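Local coordinates for histidine triad protein (Plasmodium falciparum 3D7, PDB 5CS2) that probably hydrolyses diadenosine triphosphate to AMP and ADP, as a histidine triad enzyme of the Fhit type, and is bound here by the natural product cyclomarin A, at residues E34-V46 / P53-K65. Numbering follows the deposited sequence.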
ATOM      1  N   GLU A  34       4.939 -22.353  -4.817  1.00 21.06           N
ATOM      2  CA  GLU A  34       5.255 -21.234  -3.915  1.00 20.91           C
ATOM      3  C   GLU A  34       4.131 -20.204  -3.805  1.00 22.44           C
ATOM      4  O   GLU A  34       4.236 -19.276  -3.003  1.00 24.07           O
ATOM      5  CB  GLU A  34       6.540 -20.535  -4.410  1.00 22.12           C
ATOM      6  CG  GLU A  34       7.721 -21.483  -4.565  1.00 35.93           C
ATOM      7  CD  GLU A  34       8.925 -20.901  -5.290  1.00 70.63           C
ATOM      8  OE1 GLU A  34       8.807 -19.805  -5.888  1.00 67.16           O
ATOM      9  OE2 GLU A  34       9.990 -21.557  -5.276  1.00 71.08           O
ATOM     10  N   VAL A  35       3.089 -20.371  -4.585  1.00 17.04           N
ATOM     11  CA  VAL A  35       1.950 -19.460  -4.694  1.00 17.53           C
ATOM     12  C   VAL A  35       0.859 -19.923  -3.725  1.00 19.46           C
ATOM     13  O   VAL A  35       0.456 -21.073  -3.776  1.00 20.44           O
ATOM     14  CB  VAL A  35       1.421 -19.377  -6.144  1.00 21.02           C
ATOM     15  CG1 VAL A  35       0.169 -18.507  -6.240  1.00 20.46           C
ATOM     16  CG2 VAL A  35       2.516 -18.876  -7.099  1.00 20.46           C
ATOM     17  N   PHE A  36       0.382 -19.035  -2.886  1.00 17.24           N
ATOM     18  CA  PHE A  36      -0.679 -19.414  -1.927  1.00 17.29           C
ATOM     19  C   PHE A  36      -2.059 -18.858  -2.306  1.00 21.92           C
ATOM     20  O   PHE A  36      -3.061 -19.280  -1.726  1.00 20.66           O
ATOM     21  CB  PHE A  36      -0.272 -19.039  -0.506  1.00 18.28           C
ATOM     22  CG  PHE A  36       0.222 -17.617  -0.362  1.00 18.12           C
ATOM     23  CD1 PHE A  36      -0.674 -16.546  -0.357  1.00 21.01           C
ATOM     24  CD2 PHE A  36       1.579 -17.348  -0.215  1.00 19.17           C
ATOM     25  CE1 PHE A  36      -0.210 -15.222  -0.247  1.00 20.98           C
ATOM     26  CE2 PHE A  36       2.035 -16.031  -0.050  1.00 21.65           C
ATOM     27  CZ  PHE A  36       1.142 -14.977  -0.090  1.00 20.88           C
ATOM     28  N   ILE A  37      -2.140 -17.865  -3.237  1.00 17.60           N
ATOM     29  CA  ILE A  37      -3.429 -17.333  -3.637  1.00 18.14           C
ATOM     30  C   ILE A  37      -3.307 -16.694  -5.017  1.00 21.88           C
ATOM     31  O   ILE A  37      -2.296 -16.058  -5.296  1.00 20.16           O
ATOM     32  CB  ILE A  37      -3.996 -16.293  -2.594  1.00 20.34           C
ATOM     33  CG1 ILE A  37      -5.466 -15.918  -2.898  1.00 21.23           C
ATOM     34  CG2 ILE A  37      -3.099 -15.027  -2.494  1.00 21.23           C
ATOM     35  CD1 ILE A  37      -6.249 -15.281  -1.653  1.00 20.38           C
ATOM     36  N   THR A  38      -4.356 -16.818  -5.813  1.00 19.05           N
ATOM     37  CA  THR A  38      -4.522 -16.201  -7.114  1.00 19.22           C
ATOM     38  C   THR A  38      -5.882 -15.531  -7.117  1.00 24.65           C
ATOM     39  O   THR A  38      -6.866 -16.122  -6.660  1.00 25.02           O
ATOM     40  CB  THR A  38      -4.379 -17.250  -8.254  1.00 22.99           C
ATOM     41  OG1 THR A  38      -3.150 -17.947  -8.058  1.00 24.98           O
ATOM     42  CG2 THR A  38      -4.384 -16.614  -9.638  1.00 24.94           C
ATOM     43  N   THR A  39      -5.933 -14.275  -7.620  1.00 19.60           N
ATOM     44  CA  THR A  39      -7.144 -13.459  -7.702  1.00 20.30           C
ATOM     45  C   THR A  39      -7.370 -13.093  -9.167  1.00 24.65           C
ATOM     46  O   THR A  39      -6.620 -13.555 -10.034  1.00 25.10           O
ATOM     47  CB  THR A  39      -7.045 -12.224  -6.761  1.00 22.53           C
ATOM     48  OG1 THR A  39      -6.106 -11.320  -7.346  1.00 22.78           O
ATOM     49  CG2 THR A  39      -6.603 -12.592  -5.343  1.00 25.70           C
ATOM     50  N   LYS A  40      -8.377 -12.263  -9.441  1.00 23.71           N
ATOM     51  CA  LYS A  40      -8.704 -11.831 -10.793  1.00 24.70           C
ATOM     52  C   LYS A  40      -7.506 -11.143 -11.467  1.00 28.75           C
ATOM     53  O   LYS A  40      -7.286 -11.362 -12.654  1.00 30.32           O
ATOM     54  CB  LYS A  40      -9.926 -10.896 -10.772  1.00 27.15           C
ATOM     55  CG  LYS A  40     -10.444 -10.517 -12.159  1.00 41.88           C
ATOM     56  CD  LYS A  40     -11.753  -9.742 -12.086  1.00 54.50           C
ATOM     57  CE  LYS A  40     -12.287  -9.407 -13.457  1.00 70.05           C
ATOM     58  NZ  LYS A  40     -13.645  -8.801 -13.387  1.00 82.17           N
ATOM     59  N   TYR A  41      -6.728 -10.337 -10.708  1.00 22.77           N
ATOM     60  CA  TYR A  41      -5.588  -9.571 -11.249  1.00 21.59           C
ATOM     61  C   TYR A  41      -4.255  -9.776 -10.547  1.00 22.87           C
ATOM     62  O   TYR A  41      -3.243  -9.256 -11.020  1.00 25.56           O
ATOM     63  CB  TYR A  41      -5.928  -8.074 -11.227  1.00 22.83           C
ATOM     64  CG  TYR A  41      -7.146  -7.689 -12.028  1.00 25.79           C
ATOM     65  CD1 TYR A  41      -7.082  -7.553 -13.413  1.00 29.14           C
ATOM     66  CD2 TYR A  41      -8.360  -7.429 -11.404  1.00 26.20           C
ATOM     67  CE1 TYR A  41      -8.207  -7.195 -14.157  1.00 32.66           C
ATOM     68  CE2 TYR A  41      -9.477  -7.026 -12.133  1.00 26.60           C
ATOM     69  CZ  TYR A  41      -9.408  -6.953 -13.512  1.00 39.85           C
ATOM     70  OH  TYR A  41     -10.527  -6.586 -14.222  1.00 43.71           O
ATOM     71  N   SER A  42      -4.210 -10.498  -9.431  1.00 17.54           N
ATOM     72  CA  SER A  42      -2.966 -10.582  -8.658  1.00 15.65           C
ATOM     73  C   SER A  42      -2.696 -11.988  -8.162  1.00 18.12           C
ATOM     74  O   SER A  42      -3.529 -12.877  -8.343  1.00 19.83           O
ATOM     75  CB  SER A  42      -3.098  -9.692  -7.416  1.00 18.64           C
ATOM     76  OG  SER A  42      -3.565  -8.397  -7.721  1.00 26.50           O
ATOM     77  N   TYR A  43      -1.559 -12.172  -7.523  1.00 16.84           N
ATOM     78  CA  TYR A  43      -1.218 -13.406  -6.848  1.00 15.51           C
ATOM     79  C   TYR A  43      -0.262 -13.145  -5.703  1.00 19.07           C
ATOM     80  O   TYR A  43       0.395 -12.114  -5.659  1.00 19.94           O
ATOM     81  CB  TYR A  43      -0.754 -14.514  -7.801  1.00 15.00           C
ATOM     82  CG  TYR A  43       0.609 -14.326  -8.412  1.00 16.62           C
ATOM     83  CD1 TYR A  43       0.773 -13.583  -9.577  1.00 18.28           C
ATOM     84  CD2 TYR A  43       1.731 -14.932  -7.859  1.00 17.14           C
ATOM     85  CE1 TYR A  43       2.028 -13.463 -10.182  1.00 17.21           C
ATOM     86  CE2 TYR A  43       2.991 -14.801  -8.444  1.00 17.34           C
ATOM     87  CZ  TYR A  43       3.125 -14.091  -9.622  1.00 18.15           C
ATOM     88  OH  TYR A  43       4.379 -13.959 -10.194  1.00 21.18           O
ATOM     89  N   GLY A  44      -0.254 -14.047  -4.748  1.00 16.96           N
ATOM     90  CA  GLY A  44       0.587 -13.966  -3.570  1.00 15.89           C
ATOM     91  C   GLY A  44       1.497 -15.161  -3.537  1.00 19.38           C
ATOM     92  O   GLY A  44       1.058 -16.287  -3.793  1.00 17.71           O
ATOM     93  N   PHE A  45       2.760 -14.924  -3.253  1.00 17.38           N
ATOM     94  CA  PHE A  45       3.739 -15.992  -3.182  1.00 17.93           C
ATOM     95  C   PHE A  45       4.758 -15.783  -2.078  1.00 22.21           C
ATOM     96  O   PHE A  45       4.998 -14.644  -1.637  1.00 20.68           O
ATOM     97  CB  PHE A  45       4.389 -16.225  -4.557  1.00 19.23           C
ATOM     98  CG  PHE A  45       5.194 -15.054  -5.087  1.00 20.81           C
ATOM     99  CD1 PHE A  45       4.558 -13.949  -5.646  1.00 22.68           C
ATOM    100  CD2 PHE A  45       6.574 -15.064  -5.032  1.00 22.96           C
ATOM    101  CE1 PHE A  45       5.301 -12.861  -6.135  1.00 23.61           C
ATOM    102  CE2 PHE A  45       7.316 -13.995  -5.565  1.00 25.40           C
ATOM    103  CZ  PHE A  45       6.672 -12.913  -6.116  1.00 22.54           C
ATOM    104  N   VAL A  46       5.291 -16.893  -1.542  0.50 20.95           N
ATOM    105  CA  VAL A  46       6.291 -16.836  -0.472  0.50 20.66           C
ATOM    106  C   VAL A  46       7.618 -16.330  -1.031  0.50 26.81           C
ATOM    107  O   VAL A  46       7.955 -16.610  -2.177  0.50 26.99           O
ATOM    108  CB  VAL A  46       6.458 -18.152   0.334  0.50 24.32           C
ATOM    109  CG1 VAL A  46       5.236 -18.425   1.208  0.50 23.98           C
ATOM    110  CG2 VAL A  46       6.755 -19.338  -0.584  0.50 24.26           C
ATOM    111  N   PRO A  53      10.696 -14.039   9.168  1.00 29.93           N
ATOM    112  CA  PRO A  53       9.706 -15.107   8.874  1.00 29.48           C
ATOM    113  C   PRO A  53       8.328 -14.602   8.454  1.00 31.17           C
ATOM    114  O   PRO A  53       7.815 -13.638   9.004  1.00 31.13           O
ATOM    115  CB  PRO A  53       9.602 -15.884  10.196  1.00 31.75           C
ATOM    116  CG  PRO A  53      10.822 -15.544  10.952  1.00 36.00           C
ATOM    117  CD  PRO A  53      11.235 -14.169  10.541  1.00 32.10           C
ATOM    118  N   GLY A  54       7.735 -15.269   7.478  1.00 25.75           N
ATOM    119  CA  GLY A  54       6.413 -14.888   6.991  1.00 23.82           C
ATOM    120  C   GLY A  54       6.407 -13.780   5.956  1.00 23.64           C
ATOM    121  O   GLY A  54       5.339 -13.394   5.489  1.00 22.66           O
ATOM    122  N   HIS A  55       7.588 -13.343   5.527  1.00 19.68           N
ATOM    123  CA  HIS A  55       7.741 -12.315   4.470  1.00 19.74           C
ATOM    124  C   HIS A  55       7.163 -12.851   3.169  1.00 23.55           C
ATOM    125  O   HIS A  55       7.643 -13.854   2.626  1.00 22.49           O
ATOM    126  CB  HIS A  55       9.231 -11.973   4.298  1.00 19.76           C
ATOM    127  CG  HIS A  55       9.547 -10.829   3.369  1.00 21.81           C
ATOM    128  ND1 HIS A  55      10.814 -10.266   3.345  1.00 23.15           N
ATOM    129  CD2 HIS A  55       8.773 -10.199   2.455  1.00 22.41           C
ATOM    130  CE1 HIS A  55      10.766  -9.313   2.426  1.00 22.68           C
ATOM    131  NE2 HIS A  55       9.556  -9.217   1.880  1.00 21.70           N
ATOM    132  N   ILE A  56       6.087 -12.222   2.699  1.00 19.19           N
ATOM    133  CA  ILE A  56       5.400 -12.609   1.480  1.00 17.71           C
ATOM    134  C   ILE A  56       5.365 -11.470   0.472  1.00 19.46           C
ATOM    135  O   ILE A  56       5.548 -10.304   0.834  1.00 19.30           O
ATOM    136  CB  ILE A  56       3.994 -13.166   1.740  1.00 19.31           C
ATOM    137  CG1 ILE A  56       3.148 -12.108   2.511  1.00 17.98           C
ATOM    138  CG2 ILE A  56       4.098 -14.520   2.555  1.00 20.27           C
ATOM    139  CD1 ILE A  56       1.673 -12.361   2.481  1.00 19.75           C
ATOM    140  N   LEU A  57       5.087 -11.824  -0.770  1.00 16.70           N
ATOM    141  CA  LEU A  57       5.008 -10.863  -1.881  1.00 17.68           C
ATOM    142  C   LEU A  57       3.683 -10.975  -2.583  1.00 20.12           C
ATOM    143  O   LEU A  57       3.188 -12.089  -2.780  1.00 19.58           O
ATOM    144  CB  LEU A  57       6.154 -11.153  -2.881  1.00 18.68           C
ATOM    145  CG  LEU A  57       7.568 -11.103  -2.290  1.00 24.11           C
ATOM    146  CD1 LEU A  57       8.574 -11.760  -3.200  1.00 25.18           C
ATOM    147  CD2 LEU A  57       7.961  -9.689  -1.906  1.00 24.28           C
ATOM    148  N   LEU A  58       3.122  -9.833  -3.016  1.00 15.37           N
ATOM    149  CA  LEU A  58       1.898  -9.809  -3.821  1.00 14.81           C
ATOM    150  C   LEU A  58       2.250  -9.108  -5.119  1.00 21.57           C
ATOM    151  O   LEU A  58       2.938  -8.088  -5.073  1.00 19.91           O
ATOM    152  CB  LEU A  58       0.761  -9.025  -3.158  1.00 17.06           C
ATOM    153  CG  LEU A  58       0.405  -9.403  -1.713  1.00 21.82           C
ATOM    154  CD1 LEU A  58      -0.856  -8.695  -1.301  1.00 21.71           C
ATOM    155  CD2 LEU A  58       0.151 -10.881  -1.545  1.00 25.25           C
ATOM    156  N   THR A  59       1.813  -9.649  -6.259  1.00 17.92           N
ATOM    157  CA  THR A  59       2.145  -8.987  -7.518  1.00 17.10           C
ATOM    158  C   THR A  59       0.993  -9.096  -8.471  1.00 20.85           C
ATOM    159  O   THR A  59       0.065  -9.880  -8.234  1.00 21.54           O
ATOM    160  CB  THR A  59       3.489  -9.511  -8.084  1.00 23.01           C
ATOM    161  OG1 THR A  59       3.947  -8.632  -9.127  1.00 24.14           O
ATOM    162  CG2 THR A  59       3.378 -10.877  -8.660  1.00 18.47           C
ATOM    163  N   THR A  60       1.048  -8.341  -9.573  1.00 18.35           N
ATOM    164  CA  THR A  60       0.004  -8.381 -10.590  1.00 17.78           C
ATOM    165  C   THR A  60       0.256  -9.550 -11.524  1.00 21.21           C
ATOM    166  O   THR A  60       1.405  -9.908 -11.736  1.00 22.36           O
ATOM    167  CB  THR A  60      -0.012  -7.074 -11.393  1.00 24.96           C
ATOM    168  OG1 THR A  60       1.337  -6.813 -11.776  1.00 22.77           O
ATOM    169  CG2 THR A  60      -0.571  -5.897 -10.583  1.00 25.66           C
ATOM    170  N   LEU A  61      -0.806 -10.166 -12.065  1.00 20.02           N
ATOM    171  CA  LEU A  61      -0.632 -11.295 -12.983  1.00 20.56           C
ATOM    172  C   LEU A  61      -0.010 -10.775 -14.293  1.00 26.32           C
ATOM    173  O   LEU A  61       0.817 -11.464 -14.903  1.00 26.19           O
ATOM    174  CB  LEU A  61      -1.987 -11.984 -13.250  1.00 20.85           C
ATOM    175  CG  LEU A  61      -2.508 -12.900 -12.134  1.00 25.00           C
ATOM    176  CD1 LEU A  61      -4.016 -13.125 -12.249  1.00 25.70           C
ATOM    177  CD2 LEU A  61      -1.759 -14.225 -12.081  1.00 28.39           C
ATOM    178  N   LYS A  62      -0.392  -9.543 -14.686  1.00 23.55           N
ATOM    179  CA  LYS A  62       0.158  -8.847 -15.854  1.00 25.03           C
ATOM    180  C   LYS A  62       1.412  -8.079 -15.431  1.00 30.12           C
ATOM    181  O   LYS A  62       1.391  -7.371 -14.421  1.00 29.19           O
ATOM    182  CB  LYS A  62      -0.895  -7.909 -16.478  1.00 29.38           C
ATOM    183  CG  LYS A  62      -0.400  -7.221 -17.753  1.00 50.21           C
ATOM    184  CD  LYS A  62      -1.514  -6.860 -18.734  1.00 61.23           C
ATOM    185  CE  LYS A  62      -0.968  -6.253 -20.017  1.00 70.09           C
ATOM    186  NZ  LYS A  62      -0.143  -7.218 -20.804  1.00 76.69           N
ATOM    187  N   LYS A  63       2.519  -8.236 -16.186  1.00 27.12           N
ATOM    188  CA  LYS A  63       3.765  -7.551 -15.863  1.00 27.05           C
ATOM    189  C   LYS A  63       3.618  -6.047 -16.122  1.00 31.57           C
ATOM    190  O   LYS A  63       3.341  -5.627 -17.247  1.00 32.37           O
ATOM    191  CB  LYS A  63       4.946  -8.135 -16.647  1.00 29.74           C
ATOM    192  CG  LYS A  63       6.288  -7.716 -16.084  1.00 43.11           C
ATOM    193  CD  LYS A  63       7.378  -7.742 -17.144  1.00 53.53           C
ATOM    194  CE  LYS A  63       8.608  -7.016 -16.676  1.00 63.35           C
ATOM    195  NZ  LYS A  63       8.520  -5.543 -16.879  1.00 72.06           N
ATOM    196  N   LYS A  64       3.713  -5.255 -15.047  1.00 26.83           N
ATOM    197  CA  LYS A  64       3.647  -3.794 -15.076  1.00 25.78           C
ATOM    198  C   LYS A  64       4.762  -3.320 -14.175  1.00 28.02           C
ATOM    199  O   LYS A  64       4.910  -3.848 -13.075  1.00 27.72           O
ATOM    200  CB  LYS A  64       2.273  -3.292 -14.651  1.00 27.87           C
ATOM    201  CG  LYS A  64       1.302  -3.309 -15.829  1.00 31.17           C
ATOM    202  CD  LYS A  64      -0.141  -3.306 -15.420  1.00 37.54           C
ATOM    203  CE  LYS A  64      -1.023  -3.514 -16.634  1.00 35.44           C
ATOM    204  NZ  LYS A  64      -2.226  -2.628 -16.643  1.00 37.19           N
ATOM    205  N   LYS A  65       5.602  -2.389 -14.658  1.00 24.61           N
ATOM    206  CA  LYS A  65       6.796  -1.969 -13.918  1.00 24.72           C
ATOM    207  C   LYS A  65       6.534  -1.072 -12.704  1.00 26.62           C
ATOM    208  O   LYS A  65       7.075  -1.314 -11.618  1.00 26.86           O
ATOM    209  CB  LYS A  65       7.809  -1.283 -14.862  1.00 27.92           C
ATOM    210  CG  LYS A  65       9.161  -1.021 -14.206  1.00 39.87           C
ATOM    211  CD  LYS A  65      10.139  -0.360 -15.162  1.00 46.39           C
ATOM    212  CE  LYS A  65      11.468  -0.132 -14.500  1.00 60.25           C
ATOM    213  NZ  LYS A  65      12.416   0.553 -15.414  1.00 71.46           N
TER
HETATM  214  O   HOH W   1      -2.931  -7.965 -13.606  1.00 27.04           O
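Strands 42-46 and 56-60 form an antiparallel beta hairpin in the central sheet of the HIT fold, Tyr-43 facing Thr-59 and Phe-45 facing Leu-57 as hydrogen-bonded pairs. Each pair exchanges two N-H to O bonds that fix the register, 2.9 Å each way between N and O of Tyr-43 and Thr-59. Beyond the last pair, Leu-61 N reaches Tyr-41 O at 2.8 Å from above the carbonyl plane, 38° out of it, and a water donates to that oxygen while accepting from Lys-62 N.

On one face, methyl CG2 of Thr-59 presses on the Tyr-43 ring, 3.7 Å from its centroid and 29° off the normal: a CH-pi contact. At chi1 -166° the Thr-59 hydroxyl lies anti to N and bonds to Val-115 O, leaving CG2 between N and the carbonyl carbon to meet the ring. Leu-57 CB lies over the Phe-45 ring likewise (3.9 Å to the centroid), and Leu-57 CD1 touches Phe-45 CE2 at 3.5 Å. Leu-61 CD2 meets Tyr-43 CD1 at 3.6 Å.

Across the sheet, Gly-44, lacking a side chain, has its O 3.6 Å above the Phe-36 ring plane, over the centre, and Phe-36 CE2 packs on Ile-56 CG2 at 3.7 Å. Helices 72-93 and 181-199 supply Met-85 and Ile-191 against Phe-36, while strand 116-122, which carries the predicted nucleophile His-116, pairs with the far edge of strand 56-60.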